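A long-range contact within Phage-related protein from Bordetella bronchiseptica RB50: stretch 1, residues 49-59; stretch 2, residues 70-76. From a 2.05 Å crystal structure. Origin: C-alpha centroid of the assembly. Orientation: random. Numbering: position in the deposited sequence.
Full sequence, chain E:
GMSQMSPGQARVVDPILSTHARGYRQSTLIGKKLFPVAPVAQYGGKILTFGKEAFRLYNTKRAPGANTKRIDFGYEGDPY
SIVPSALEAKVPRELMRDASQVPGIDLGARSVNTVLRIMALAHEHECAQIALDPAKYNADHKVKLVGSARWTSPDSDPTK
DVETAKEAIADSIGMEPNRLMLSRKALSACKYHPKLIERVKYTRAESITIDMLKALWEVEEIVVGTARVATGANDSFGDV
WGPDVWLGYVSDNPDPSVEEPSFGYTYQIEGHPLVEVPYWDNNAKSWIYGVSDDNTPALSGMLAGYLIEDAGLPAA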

# COMPACT_ATOMS: atom_id res chain seq x y z
N THR E 49 34.10 23.95 -22.74
CA THR E 49 33.92 25.30 -23.29
C THR E 49 33.25 25.27 -24.65
O THR E 49 33.51 24.40 -25.48
CB THR E 49 35.28 26.02 -23.33
OG1 THR E 49 35.85 26.01 -22.02
CG2 THR E 49 35.18 27.47 -23.82
N PHE E 50 32.37 26.23 -24.88
CA PHE E 50 31.61 26.32 -26.10
C PHE E 50 31.93 27.61 -26.83
O PHE E 50 31.52 28.70 -26.42
CB PHE E 50 30.12 26.20 -25.79
CG PHE E 50 29.82 25.10 -24.82
CD1 PHE E 50 29.96 23.78 -25.20
CD2 PHE E 50 29.49 25.38 -23.51
CE1 PHE E 50 29.70 22.76 -24.32
CE2 PHE E 50 29.22 24.39 -22.62
CZ PHE E 50 29.31 23.06 -23.03
N GLY E 51 32.67 27.48 -27.92
CA GLY E 51 32.99 28.58 -28.79
C GLY E 51 32.02 28.60 -29.95
O GLY E 51 30.97 27.94 -29.91
N LYS E 52 32.38 29.32 -31.01
CA LYS E 52 31.49 29.49 -32.15
C LYS E 52 31.16 28.16 -32.80
O LYS E 52 30.01 27.91 -33.14
CB LYS E 52 32.11 30.45 -33.18
CG LYS E 52 31.10 31.05 -34.15
CD LYS E 52 31.70 32.15 -35.02
CE LYS E 52 30.63 32.96 -35.74
NZ LYS E 52 31.20 34.16 -36.44
N GLU E 53 32.17 27.31 -32.97
CA GLU E 53 31.97 26.00 -33.58
C GLU E 53 30.99 25.12 -32.80
O GLU E 53 30.15 24.44 -33.38
CB GLU E 53 33.30 25.26 -33.68
CG GLU E 53 33.17 23.86 -34.28
CD GLU E 53 34.29 22.90 -33.85
OE1 GLU E 53 34.78 23.00 -32.70
OE2 GLU E 53 34.65 22.01 -34.67
N ALA E 54 31.11 25.12 -31.48
CA ALA E 54 30.23 24.34 -30.59
C ALA E 54 28.77 24.71 -30.77
O ALA E 54 27.91 23.83 -30.91
CB ALA E 54 30.62 24.55 -29.12
N PHE E 55 28.48 26.00 -30.77
CA PHE E 55 27.09 26.45 -30.96
C PHE E 55 26.61 26.18 -32.37
O PHE E 55 25.46 25.86 -32.57
CB PHE E 55 26.88 27.91 -30.59
CG PHE E 55 26.81 28.16 -29.11
CD1 PHE E 55 25.65 27.93 -28.42
CD2 PHE E 55 27.90 28.64 -28.41
CE1 PHE E 55 25.57 28.17 -27.04
CE2 PHE E 55 27.83 28.89 -27.05
CZ PHE E 55 26.65 28.65 -26.36
N ARG E 56 27.49 26.31 -33.36
CA ARG E 56 27.11 25.99 -34.73
C ARG E 56 26.74 24.51 -34.84
O ARG E 56 25.72 24.17 -35.43
CB ARG E 56 28.23 26.31 -35.70
CG ARG E 56 27.78 26.11 -37.12
CD ARG E 56 28.74 26.67 -38.11
NE ARG E 56 28.11 26.77 -39.42
CZ ARG E 56 27.22 27.71 -39.75
NH1 ARG E 56 26.84 28.65 -38.88
NH2 ARG E 56 26.71 27.72 -40.97
N LEU E 57 27.60 23.64 -34.31
CA LEU E 57 27.37 22.19 -34.31
C LEU E 57 26.09 21.81 -33.56
O LEU E 57 25.32 20.96 -34.00
CB LEU E 57 28.56 21.46 -33.64
CG LEU E 57 28.87 20.07 -34.19
CD1 LEU E 57 29.57 20.22 -35.53
CD2 LEU E 57 29.73 19.24 -33.25
N TYR E 58 25.86 22.47 -32.43
CA TYR E 58 24.68 22.26 -31.62
C TYR E 58 23.41 22.49 -32.43
O TYR E 58 22.45 21.75 -32.25
CB TYR E 58 24.71 23.21 -30.43
CG TYR E 58 23.65 23.01 -29.35
CD1 TYR E 58 23.58 21.84 -28.60
CD2 TYR E 58 22.79 24.04 -29.03
CE1 TYR E 58 22.63 21.70 -27.59
CE2 TYR E 58 21.84 23.91 -28.01
CZ TYR E 58 21.75 22.75 -27.30
OH TYR E 58 20.81 22.67 -26.30
N ASN E 59 23.40 23.48 -33.31
CA ASN E 59 22.24 23.78 -34.15
C ASN E 59 22.44 23.44 -35.63
O ASN E 59 21.93 24.11 -36.51
CB ASN E 59 21.82 25.23 -33.94
CG ASN E 59 21.34 25.49 -32.52
OD1 ASN E 59 20.54 24.73 -31.98
ND2 ASN E 59 21.81 26.56 -31.93
N ARG E 70 27.44 9.23 -31.94
CA ARG E 70 27.73 10.06 -30.76
C ARG E 70 28.15 11.48 -31.12
O ARG E 70 28.65 11.72 -32.21
CB ARG E 70 28.85 9.38 -29.98
CG ARG E 70 28.56 7.92 -29.77
CD ARG E 70 29.70 7.18 -29.16
NE ARG E 70 29.45 5.75 -29.24
CZ ARG E 70 30.28 4.83 -28.77
NH1 ARG E 70 31.43 5.19 -28.19
NH2 ARG E 70 29.97 3.54 -28.89
N ILE E 71 27.96 12.41 -30.19
CA ILE E 71 28.31 13.81 -30.41
C ILE E 71 28.80 14.51 -29.13
O ILE E 71 28.18 14.38 -28.07
CB ILE E 71 27.09 14.60 -30.97
CG1 ILE E 71 27.48 16.02 -31.41
CG2 ILE E 71 25.95 14.66 -29.91
CD1 ILE E 71 28.30 16.11 -32.68
N ASP E 72 29.93 15.20 -29.24
CA ASP E 72 30.36 16.17 -28.23
C ASP E 72 30.29 17.53 -28.91
O ASP E 72 30.39 17.63 -30.14
CB ASP E 72 31.77 15.90 -27.74
CG ASP E 72 31.94 14.50 -27.17
OD1 ASP E 72 31.76 14.33 -25.94
OD2 ASP E 72 32.23 13.56 -27.95
N PHE E 73 30.08 18.58 -28.12
CA PHE E 73 30.03 19.95 -28.62
C PHE E 73 31.20 20.81 -28.15
O PHE E 73 31.77 21.55 -28.96
CB PHE E 73 28.73 20.63 -28.22
CG PHE E 73 27.54 19.92 -28.73
CD1 PHE E 73 27.25 19.94 -30.07
CD2 PHE E 73 26.75 19.17 -27.89
CE1 PHE E 73 26.18 19.26 -30.56
CE2 PHE E 73 25.67 18.49 -28.38
CZ PHE E 73 25.40 18.53 -29.71
N GLY E 74 31.56 20.70 -26.88
CA GLY E 74 32.56 21.60 -26.30
C GLY E 74 33.98 21.08 -26.32
O GLY E 74 34.21 19.93 -26.72
N TYR E 75 34.92 21.94 -25.92
CA TYR E 75 36.36 21.59 -25.80
C TYR E 75 36.89 21.85 -24.38
O TYR E 75 36.36 22.68 -23.63
CB TYR E 75 37.22 22.36 -26.82
CG TYR E 75 37.25 23.87 -26.66
CD1 TYR E 75 36.35 24.67 -27.34
CD2 TYR E 75 38.20 24.50 -25.86
CE1 TYR E 75 36.36 26.05 -27.21
CE2 TYR E 75 38.22 25.89 -25.73
CZ TYR E 75 37.28 26.65 -26.40
OH TYR E 75 37.29 28.03 -26.31
N GLU E 76 37.94 21.14 -24.00
CA GLU E 76 38.55 21.38 -22.71
C GLU E 76 39.21 22.74 -22.70
O GLU E 76 40.18 22.97 -23.42
CB GLU E 76 39.60 20.33 -22.37
CG GLU E 76 39.04 18.97 -22.13
CD GLU E 76 40.11 18.00 -21.69
OE1 GLU E 76 41.19 17.98 -22.32
OE2 GLU E 76 39.87 17.25 -20.73
O HOH W 1 33.89 22.75 -30.10

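The contact changes character along stretch 1: it opens as a backbone pairing and continues as a helix laid against an aromatic ring. At T49 the chain forms an antiparallel, hydrogen-bonded bridge with Y75. T49 N donates to Y75 O at 2.7 Å, and Y75 N donates to T49 O at 2.9 Å, so each residue satisfies both backbone polar groups of its partner. The two side chains lie on the same face of the sheet, where T49 CB sits 3.8 Å from the centroid of the Y75 ring, almost along its normal. A beta-branched residue suits this place, since its CB, with its hydrogen, can rest over the ring face while T49 OG1 bonds to a neighbouring part of the chain.

F50 starts away from stretch 2, yet its ring swings back until F50 CD1 lies 3.6 Å from G74 CA. Glycine fits here because a CB on G74 would clash with F50 CE1 and T49 O. G51 then takes the N-cap position, and its O accepts the first helical bond, from F55 N at 3.3 Å.

Within the helix, E53 reaches stretch 2 through a water, which donates to both E53 OE1 (2.8 Å) and F73 O (2.7 Å); a carboxylate on the exposed side of the helix is well suited to such a bridge. The small side chain of A54 permits close approach, with A54 CB 3.2 Å from F73 O. One turn on, L57 points toward stretch 2 and supplies a branched apolar surface: L57 CD2 meets I71 CD1 at 3.5 Å and F73 CD1 at 4.1 Å. Finally, Y58 presents its ring edge to the face of F73, with planes perpendicular and centroids 5.3 Å apart, directing partly positive ring hydrogens at the electron-rich face. F73 is the residue most covered by the other stretch.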